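Local coordinates for protein listeriolysin O (Listeria monocytogenes, PDB 4CDB) that binds cholesterol-containing host membranes and, after a major conformational change, inserts as an oligomeric pore that lyses the cell, at residues A[116-121]-A[216-221]; A[258-263]-A[344-349]; A[254-259]-A[350-355]. All coordinates share one frame; numbering follows the deposited sequence.

Contact 1. Residues A[116-121]-A[216-221]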
loop_
_atom_site.group_PDB
_atom_site.type_symbol
_atom_site.label_atom_id
_atom_site.label_comp_id
_atom_site.label_asym_id
_atom_site.label_seq_id
_atom_site.Cartn_x
_atom_site.Cartn_y
_atom_site.Cartn_z
ATOM N N LEU A 116 -24.919 24.317 3.655
ATOM C CA LEU A 116 -24.314 23.013 3.903
ATOM C C LEU A 116 -25.364 21.916 3.788
ATOM O O LEU A 116 -26.526 22.112 4.150
ATOM C CB LEU A 116 -23.675 22.968 5.290
ATOM C CG LEU A 116 -22.446 23.853 5.493
ATOM C CD1 LEU A 116 -21.939 23.734 6.922
ATOM C CD2 LEU A 116 -21.350 23.492 4.496
ATOM N N SER A 117 -24.950 20.762 3.278
ATOM C CA SER A 117 -25.838 19.615 3.146
ATOM C C SER A 117 -25.135 18.330 3.575
ATOM O O SER A 117 -23.943 18.151 3.314
ATOM C CB SER A 117 -26.343 19.492 1.708
ATOM O OG SER A 117 -27.071 18.293 1.524
ATOM N N ILE A 118 -25.875 17.443 4.236
ATOM C CA ILE A 118 -25.311 16.195 4.744
ATOM C C ILE A 118 -25.992 14.998 4.081
ATOM O O ILE A 118 -27.170 15.070 3.721
ATOM C CB ILE A 118 -25.428 16.117 6.288
ATOM C CG1 ILE A 118 -24.479 15.060 6.861
ATOM C CG2 ILE A 118 -26.875 15.864 6.722
ATOM C CD1 ILE A 118 -24.296 15.163 8.362
ATOM N N ASP A 119 -25.256 13.900 3.918
ATOM C CA ASP A 119 -25.775 12.743 3.190
ATOM C C ASP A 119 -26.239 11.584 4.079
ATOM O O ASP A 119 -26.342 10.446 3.615
ATOM C CB ASP A 119 -24.738 12.243 2.181
ATOM C CG ASP A 119 -23.497 11.679 2.848
ATOM O OD1 ASP A 119 -23.279 11.965 4.044
ATOM O OD2 ASP A 119 -22.736 10.953 2.173
ATOM N N LEU A 120 -26.516 11.868 5.348
ATOM C CA LEU A 120 -26.998 10.835 6.263
ATOM C C LEU A 120 -28.364 10.323 5.804
ATOM O O LEU A 120 -29.193 11.100 5.326
ATOM C CB LEU A 120 -27.054 11.358 7.702
ATOM C CG LEU A 120 -25.716 11.403 8.447
ATOM C CD1 LEU A 120 -25.854 12.126 9.777
ATOM C CD2 LEU A 120 -25.187 9.995 8.660
ATOM N N PRO A 121 -28.596 9.008 5.938
ATOM C CA PRO A 121 -29.767 8.351 5.344
ATOM C C PRO A 121 -31.102 8.766 5.962
ATOM O O PRO A 121 -31.192 8.986 7.170
ATOM C CB PRO A 121 -29.504 6.867 5.619
ATOM C CG PRO A 121 -28.650 6.859 6.839
ATOM C CD PRO A 121 -27.760 8.059 6.697
ATOM N N ILE A 216 -16.102 5.958 6.240
ATOM C CA ILE A 216 -16.761 7.255 6.148
ATOM C C ILE A 216 -18.213 7.168 6.610
ATOM O O ILE A 216 -19.017 6.442 6.027
ATOM C CB ILE A 216 -16.714 7.801 4.708
ATOM C CG1 ILE A 216 -15.273 7.807 4.192
ATOM C CG2 ILE A 216 -17.334 9.193 4.638
ATOM C CD1 ILE A 216 -15.151 8.082 2.706
ATOM N N TYR A 217 -18.542 7.918 7.658
ATOM C CA TYR A 217 -19.881 7.895 8.231
ATOM C C TYR A 217 -20.828 8.830 7.484
ATOM O O TYR A 217 -22.010 8.528 7.316
ATOM C CB TYR A 217 -19.829 8.269 9.712
ATOM C CG TYR A 217 -18.956 7.353 10.539
ATOM C CD1 TYR A 217 -18.830 6.008 10.221
ATOM C CD2 TYR A 217 -18.250 7.836 11.635
ATOM C CE1 TYR A 217 -18.033 5.166 10.973
ATOM C CE2 TYR A 217 -17.448 7.001 12.393
ATOM C CZ TYR A 217 -17.343 5.668 12.057
ATOM O OH TYR A 217 -16.546 4.834 12.808
ATOM N N TYR A 218 -20.301 9.969 7.044
ATOM C CA TYR A 218 -21.094 10.938 6.298
ATOM C C TYR A 218 -20.222 11.959 5.574
ATOM O O TYR A 218 -19.059 12.166 5.929
ATOM C CB TYR A 218 -22.093 11.653 7.215
ATOM C CG TYR A 218 -21.468 12.337 8.412
ATOM C CD1 TYR A 218 -21.046 13.658 8.341
ATOM C CD2 TYR A 218 -21.308 11.664 9.616
ATOM C CE1 TYR A 218 -20.478 14.288 9.432
ATOM C CE2 TYR A 218 -20.741 12.284 10.713
ATOM C CZ TYR A 218 -20.328 13.595 10.616
ATOM O OH TYR A 218 -19.764 14.214 11.707
ATOM N N ASN A 219 -20.800 12.582 4.551
ATOM C CA ASN A 219 -20.158 13.678 3.842
ATOM C C ASN A 219 -20.980 14.951 3.966
ATOM O O ASN A 219 -22.209 14.921 3.864
ATOM C CB ASN A 219 -19.968 13.329 2.364
ATOM C CG ASN A 219 -19.015 12.173 2.157
ATOM O OD1 ASN A 219 -17.818 12.370 1.950
ATOM N ND2 ASN A 219 -19.542 10.955 2.212
ATOM N N VAL A 220 -20.296 16.066 4.195
ATOM C CA VAL A 220 -20.941 17.368 4.180
ATOM C C VAL A 220 -20.427 18.177 2.995
ATOM O O VAL A 220 -19.221 18.420 2.873
ATOM C CB VAL A 220 -20.701 18.144 5.492
ATOM C CG1 VAL A 220 -21.266 19.556 5.386
ATOM C CG2 VAL A 220 -21.319 17.398 6.672
ATOM N N ASN A 221 -21.343 18.579 2.117
ATOM C CA ASN A 221 -20.975 19.354 0.937
ATOM C C ASN A 221 -21.558 20.772 0.939
ATOM O O ASN A 221 -22.454 21.088 1.726
ATOM C CB ASN A 221 -21.359 18.608 -0.343
ATOM C CG ASN A 221 -22.854 18.416 -0.479
ATOM O OD1 ASN A 221 -23.594 18.516 0.499
ATOM N ND2 ASN A 221 -23.308 18.136 -1.694
HETATM O O HOH W 1 -24.184 8.796 5.423
#
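The ring of Tyr-218 takes both of its neighbours from the opposite segment at a slant: Ile-118 CD1 comes within 3.6 Å of Tyr-218 CD1, while Leu-120 CD2 lies 3.8 Å from Tyr-218 CB, at the root of the ring. Tyr-260 meets the same ring with its plane turned by only about 20°, and Val-148 of helix 137-152 touches it. The second flat pair is the carboxylate of Asp-119 and the amide of Asn-219, with planes 78° apart. Asp-119 CG sits between backbone N and carbonyl carbon (chi1 66°), which brings the carboxylate to the neighbouring strand. Asn-219 N reaches Asp-119 OD1 at 2.6 Å from above the carboxylate plane, and Asn-219 ND2 reaches Asp-119 OD2 at 3.2 Å on the syn side but well out of that plane. Behind Asp-119 come the non-hydrogen-bonded pair Ile-118/Val-220 and then the hydrogen-bonded pair Ser-117/Asn-221. A water joins Asp-119 O to Tyr-217 O. Where strand 116-118 ends, Asp-119 OD1 rather than the backbone O accepts from Asn-219 N, while Asp-119 N keeps its bond to Asn-219 O; the two N-H donors would be expected to favour the charged form of Asp-119.

Contact 2. Residues A[258-263]-A[344-349]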
loop_
_atom_site.group_PDB
_atom_site.type_symbol
_atom_site.label_atom_id
_atom_site.label_comp_id
_atom_site.label_asym_id
_atom_site.label_seq_id
_atom_site.Cartn_x
_atom_site.Cartn_y
_atom_site.Cartn_z
ATOM N N VAL A 258 -16.473 17.440 2.488
ATOM C CA VAL A 258 -15.581 16.842 3.474
ATOM C C VAL A 258 -16.129 15.505 3.957
ATOM O O VAL A 258 -17.295 15.407 4.348
ATOM C CB VAL A 258 -15.382 17.760 4.704
ATOM C CG1 VAL A 258 -14.507 17.073 5.750
ATOM C CG2 VAL A 258 -14.776 19.094 4.294
ATOM N N ALA A 259 -15.288 14.475 3.921
ATOM C CA ALA A 259 -15.667 13.160 4.430
ATOM C C ALA A 259 -15.282 13.024 5.902
ATOM O O ALA A 259 -14.131 13.260 6.281
ATOM C CB ALA A 259 -15.018 12.056 3.604
ATOM N N TYR A 260 -16.252 12.655 6.733
ATOM C CA TYR A 260 -16.018 12.486 8.163
ATOM C C TYR A 260 -16.098 11.013 8.536
ATOM O O TYR A 260 -16.918 10.272 7.995
ATOM C CB TYR A 260 -17.052 13.269 8.979
ATOM C CG TYR A 260 -16.990 14.772 8.807
ATOM C CD1 TYR A 260 -17.612 15.393 7.732
ATOM C CD2 TYR A 260 -16.332 15.570 9.733
ATOM C CE1 TYR A 260 -17.568 16.765 7.575
ATOM C CE2 TYR A 260 -16.282 16.946 9.586
ATOM C CZ TYR A 260 -16.902 17.537 8.504
ATOM O OH TYR A 260 -16.860 18.904 8.348
ATOM N N GLY A 261 -15.251 10.591 9.469
ATOM C CA GLY A 261 -15.280 9.218 9.933
ATOM C C GLY A 261 -14.024 8.736 10.631
ATOM O O GLY A 261 -13.361 9.482 11.354
ATOM N N ARG A 262 -13.701 7.470 10.402
ATOM C CA ARG A 262 -12.614 6.801 11.101
ATOM C C ARG A 262 -11.624 6.255 10.082
ATOM O O ARG A 262 -12.027 5.684 9.067
ATOM C CB ARG A 262 -13.190 5.664 11.950
ATOM C CG ARG A 262 -12.176 4.803 12.680
ATOM C CD ARG A 262 -12.893 3.734 13.496
ATOM N NE ARG A 262 -11.971 2.885 14.244
ATOM C CZ ARG A 262 -11.518 1.714 13.812
ATOM N NH1 ARG A 262 -11.905 1.246 12.633
ATOM N NH2 ARG A 262 -10.682 1.007 14.560
ATOM N N GLN A 263 -10.333 6.439 10.336
ATOM C CA GLN A 263 -9.317 5.954 9.407
ATOM C C GLN A 263 -8.257 5.110 10.101
ATOM O O GLN A 263 -7.739 5.485 11.154
ATOM C CB GLN A 263 -8.654 7.115 8.661
ATOM C CG GLN A 263 -7.669 6.667 7.584
ATOM C CD GLN A 263 -7.146 7.815 6.742
ATOM O OE1 GLN A 263 -6.695 7.616 5.615
ATOM N NE2 GLN A 263 -7.196 9.024 7.291
ATOM N N GLY A 344 -16.736 10.798 14.326
ATOM C CA GLY A 344 -15.796 10.816 13.220
ATOM C C GLY A 344 -15.099 12.151 13.042
ATOM O O GLY A 344 -15.597 13.191 13.474
ATOM N N VAL A 345 -13.938 12.114 12.396
ATOM C CA VAL A 345 -13.148 13.312 12.155
ATOM C C VAL A 345 -12.964 13.476 10.652
ATOM O O VAL A 345 -13.166 12.519 9.902
ATOM C CB VAL A 345 -11.766 13.205 12.838
ATOM C CG1 VAL A 345 -11.929 13.009 14.338
ATOM C CG2 VAL A 345 -10.956 12.067 12.231
ATOM N N PRO A 346 -12.601 14.690 10.197
ATOM C CA PRO A 346 -12.294 14.847 8.770
ATOM C C PRO A 346 -11.127 13.948 8.351
ATOM O O PRO A 346 -10.074 13.956 8.997
ATOM C CB PRO A 346 -11.896 16.323 8.658
ATOM C CG PRO A 346 -12.593 16.987 9.809
ATOM C CD PRO A 346 -12.554 15.977 10.917
ATOM N N ILE A 347 -11.321 13.174 7.289
ATOM C CA ILE A 347 -10.294 12.248 6.828
ATOM C C ILE A 347 -10.019 12.379 5.332
ATOM O O ILE A 347 -9.028 11.853 4.825
ATOM C CB ILE A 347 -10.657 10.785 7.167
ATOM C CG1 ILE A 347 -12.070 10.453 6.683
ATOM C CG2 ILE A 347 -10.538 10.538 8.664
ATOM C CD1 ILE A 347 -12.528 9.054 7.059
ATOM N N ALA A 348 -10.902 13.084 4.632
ATOM C CA ALA A 348 -10.739 13.338 3.205
ATOM C C ALA A 348 -11.634 14.489 2.774
ATOM O O ALA A 348 -12.659 14.752 3.401
ATOM C CB ALA A 348 -11.068 12.093 2.402
ATOM N N TYR A 349 -11.247 15.172 1.702
ATOM C CA TYR A 349 -12.066 16.248 1.160
ATOM C C TYR A 349 -11.798 16.517 -0.315
ATOM O O TYR A 349 -10.744 16.162 -0.842
ATOM C CB TYR A 349 -11.904 17.530 1.986
ATOM C CG TYR A 349 -10.520 18.149 1.966
ATOM C CD1 TYR A 349 -9.523 17.694 2.816
ATOM C CD2 TYR A 349 -10.220 19.207 1.115
ATOM C CE1 TYR A 349 -8.257 18.264 2.813
ATOM C CE2 TYR A 349 -8.960 19.784 1.101
ATOM C CZ TYR A 349 -7.982 19.308 1.954
ATOM O OH TYR A 349 -6.726 19.875 1.949
HETATM O O HOH W 2 -6.444 11.096 4.949
#
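Val-258 lies opposite Tyr-349 and Gly-261 opposite Val-345, strands 258-260 and 345-349 running antiparallel at 150° with one irregularity: Ile-347 is an extra residue opposite Ala-259, a beta bulge. Both polar backbone atoms of Ala-259 are bonded to the bulge, its N donating to Ala-348 O at 2.7 Å and its O accepting from Ile-347 N. Beyond it, Gly-261 and Val-345 exchange two further backbone bonds. The chain turns a corner at Gly-261, where a CB would be jammed against the carbonyl O of Tyr-260. Gly-344 CA comes to 3.7 Å from Gly-261 CA, an approach that a side chain on Gly-344 would block. Small residues and the bulge are consistent with the bend where strand 252-260 passes into strand 262-270, which leads toward residues 274-283, helical here in part but beta-stranded in the membrane pore.

Pro-346 is the centre of the apolar face. Its CG lies 3.7 Å from Tyr-260 CE2, an oblique approach to the ring, and its CB is 4.0 Å from Val-258 CG1. That same methyl sits over one face of the Tyr-260 ring, displaced toward the rim, and Pro-89 packs on both Val-258 and Tyr-260. On the other face of the sheet Ala-259 CB meets Ala-348 CB at 4.1 Å. The bulged Ile-347 instead points at the opposite segment: with CG1 between backbone N and carbonyl carbon (chi1 51°), its CD1 reaches the turn, 3.9 Å from Arg-262 N. Gln-263 slides past Ile-347 in the opposite direction, and Gln-263 NE2 and Ile-347 O share a water. Gln-263 OE1 is bonded to Lys-214, and Arg-262 leads away to Gln-215. Pro-346, which has no N-H, occupies a non-hydrogen-bonded pair with Tyr-260 and so costs the pairing no bond.

Contact 3. Residues A[254-259]-A[350-355]. With ACT (acetate ion), chain D.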
loop_
_atom_site.group_PDB
_atom_site.type_symbol
_atom_site.label_atom_id
_atom_site.label_comp_id
_atom_site.label_asym_id
_atom_site.label_seq_id
_atom_site.Cartn_x
_atom_site.Cartn_y
_atom_site.Cartn_z
ATOM N N TYR A 254 -12.262 26.287 -3.350
ATOM C CA TYR A 254 -12.974 26.055 -2.100
ATOM C C TYR A 254 -13.159 24.567 -1.821
ATOM O O TYR A 254 -13.211 23.750 -2.742
ATOM C CB TYR A 254 -14.331 26.768 -2.095
ATOM C CG TYR A 254 -15.319 26.249 -3.115
ATOM C CD1 TYR A 254 -15.262 26.669 -4.437
ATOM C CD2 TYR A 254 -16.316 25.351 -2.754
ATOM C CE1 TYR A 254 -16.163 26.201 -5.374
ATOM C CE2 TYR A 254 -17.222 24.879 -3.685
ATOM C CZ TYR A 254 -17.141 25.308 -4.993
ATOM O OH TYR A 254 -18.038 24.843 -5.925
ATOM N N ILE A 255 -13.248 24.219 -0.543
ATOM C CA ILE A 255 -13.524 22.844 -0.155
ATOM C C ILE A 255 -15.008 22.554 -0.378
ATOM O O ILE A 255 -15.866 23.038 0.362
ATOM C CB ILE A 255 -13.115 22.582 1.308
ATOM C CG1 ILE A 255 -11.627 22.894 1.503
ATOM C CG2 ILE A 255 -13.415 21.148 1.702
ATOM C CD1 ILE A 255 -11.109 22.608 2.901
ATOM N N SER A 256 -15.301 21.772 -1.413
ATOM C CA SER A 256 -16.677 21.507 -1.825
ATOM C C SER A 256 -17.351 20.403 -1.011
ATOM O O SER A 256 -18.574 20.361 -0.910
ATOM C CB SER A 256 -16.728 21.172 -3.318
ATOM O OG SER A 256 -15.813 20.136 -3.638
ATOM N N SER A 257 -16.551 19.514 -0.430
ATOM C CA SER A 257 -17.085 18.395 0.339
ATOM C C SER A 257 -16.041 17.820 1.287
ATOM O O SER A 257 -14.868 17.725 0.935
ATOM C CB SER A 257 -17.588 17.298 -0.600
ATOM O OG SER A 257 -18.130 16.213 0.130
ATOM N N VAL A 258 -16.473 17.440 2.488
ATOM C CA VAL A 258 -15.581 16.842 3.474
ATOM C C VAL A 258 -16.129 15.505 3.957
ATOM O O VAL A 258 -17.295 15.407 4.348
ATOM C CB VAL A 258 -15.382 17.760 4.704
ATOM C CG1 VAL A 258 -14.507 17.073 5.750
ATOM C CG2 VAL A 258 -14.776 19.094 4.294
ATOM N N ALA A 259 -15.288 14.475 3.921
ATOM C CA ALA A 259 -15.667 13.160 4.430
ATOM C C ALA A 259 -15.282 13.024 5.902
ATOM O O ALA A 259 -14.131 13.260 6.281
ATOM C CB ALA A 259 -15.018 12.056 3.604
ATOM N N THR A 350 -12.769 17.139 -0.977
ATOM C CA THR A 350 -12.633 17.496 -2.382
ATOM C C THR A 350 -12.602 19.013 -2.522
ATOM O O THR A 350 -13.172 19.731 -1.695
ATOM C CB THR A 350 -13.797 16.936 -3.221
ATOM O OG1 THR A 350 -15.009 17.607 -2.858
ATOM C CG2 THR A 350 -13.957 15.439 -2.984
ATOM N N THR A 351 -11.940 19.501 -3.566
ATOM C CA THR A 351 -11.850 20.937 -3.800
ATOM C C THR A 351 -12.315 21.311 -5.205
ATOM O O THR A 351 -12.078 20.576 -6.164
ATOM C CB THR A 351 -10.415 21.455 -3.589
ATOM O OG1 THR A 351 -9.498 20.624 -4.310
ATOM C CG2 THR A 351 -10.054 21.431 -2.117
ATOM N N ASN A 352 -12.981 22.457 -5.314
ATOM C CA ASN A 352 -13.406 22.986 -6.605
ATOM C C ASN A 352 -12.780 24.349 -6.847
ATOM O O ASN A 352 -12.712 25.174 -5.935
ATOM C CB ASN A 352 -14.930 23.117 -6.668
ATOM C CG ASN A 352 -15.639 21.777 -6.680
ATOM O OD1 ASN A 352 -15.036 20.736 -6.424
ATOM N ND2 ASN A 352 -16.934 21.800 -6.971
ATOM N N PHE A 353 -12.320 24.586 -8.073
ATOM C CA PHE A 353 -11.841 25.910 -8.456
ATOM C C PHE A 353 -13.010 26.888 -8.406
ATOM O O PHE A 353 -14.123 26.549 -8.803
ATOM C CB PHE A 353 -11.228 25.881 -9.859
ATOM C CG PHE A 353 -9.929 25.123 -9.942
ATOM C CD1 PHE A 353 -8.755 25.678 -9.455
ATOM C CD2 PHE A 353 -9.879 23.861 -10.519
ATOM C CE1 PHE A 353 -7.557 24.984 -9.531
ATOM C CE2 PHE A 353 -8.682 23.165 -10.598
ATOM C CZ PHE A 353 -7.521 23.728 -10.103
ATOM N N LEU A 354 -12.761 28.096 -7.913
ATOM C CA LEU A 354 -13.819 29.092 -7.790
ATOM C C LEU A 354 -14.257 29.626 -9.149
ATOM O O LEU A 354 -15.371 30.125 -9.299
ATOM C CB LEU A 354 -13.374 30.250 -6.891
ATOM C CG LEU A 354 -14.160 30.444 -5.594
ATOM C CD1 LEU A 354 -13.718 31.714 -4.878
ATOM C CD2 LEU A 354 -15.655 30.467 -5.875
ATOM N N LYS A 355 -13.382 29.515 -10.140
ATOM C CA LYS A 355 -13.649 30.091 -11.454
ATOM C C LYS A 355 -14.837 29.451 -12.169
ATOM O O LYS A 355 -15.726 30.150 -12.653
ATOM C CB LYS A 355 -12.402 30.014 -12.335
ATOM C CG LYS A 355 -12.579 30.617 -13.718
ATOM C CD LYS A 355 -11.275 30.569 -14.500
ATOM C CE LYS A 355 -11.439 31.156 -15.891
ATOM N NZ LYS A 355 -10.164 31.137 -16.661
HETATM C C ACT D . -9.874 27.519 -16.171
HETATM O O ACT D . -9.200 28.563 -16.315
HETATM O OXT ACT D . -10.874 27.474 -15.422
HETATM C CH3 ACT D . -9.489 26.291 -16.941
#
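Tyr-254 lies tightly against Asn-352: its CZ is 3.5 Å from Asn-352 CB, and the ring and amide planes are 65° apart. Two 2.9 Å backbone bonds join Tyr-254 N to Asn-352 O and Asn-352 N to Tyr-254 O. The amide adds a weak bond from Asn-352 ND2 to Tyr-254 OH, a hydroxyl that also pairs with Asn-357. A beta bulge turns Ser-256 toward the opposite strand. Its OG, held between backbone N and carbonyl carbon (chi1 52°), lies 2.8 Å from Thr-350 OG1 in a hydrogen bond that either could donate, and 3.0 Å from Asn-352 OD1 in a weak, unsettled one. Ser-256 N bonds to Thr-350 O, and Thr-350 N to Ser-257 O.

Contact between the segments thins toward the end of the strand: Leu-354 CD2 only grazes Tyr-254 CD1 at 4.1 Å, and Phe-353 turns away to meet Tyr-32, both buried. The partly exposed Lys-355 stretches its NZ to 2.8 Å from O of an acetate, probably from the crystallisation liquor, with Leu-30 O as a protein partner. Back in the tight part, buried Ser-256 OG has one proton and two acceptors in reach, and its two bonds can coexist only if Thr-350 donates the first.

All three contacts belong to one antiparallel sheet, strand 252-260 lying between strands 207-222 and 345-353. Contacts 2 and 3 are successive portions of the same strand pair, centres about 15 Å apart, and share Val-258 and Ala-259; Tyr-349 CB touches Ser-257 O at 3.2 Å where they join. Contact 1, with its centre about 11 Å from that of contact 2 and 14 Å from that of contact 3, extends the sheet outward: Val-220 O and Val-258 N probably bond at 2.9 Å. Tyr-217 and Tyr-218 form a classic bulge facing Tyr-260, so both edges of strand 252-260 carry bulges, whereas the pairing in contact 1 has none. The cholesterol-binding motif belongs to the separate C-terminal beta-sandwich domain.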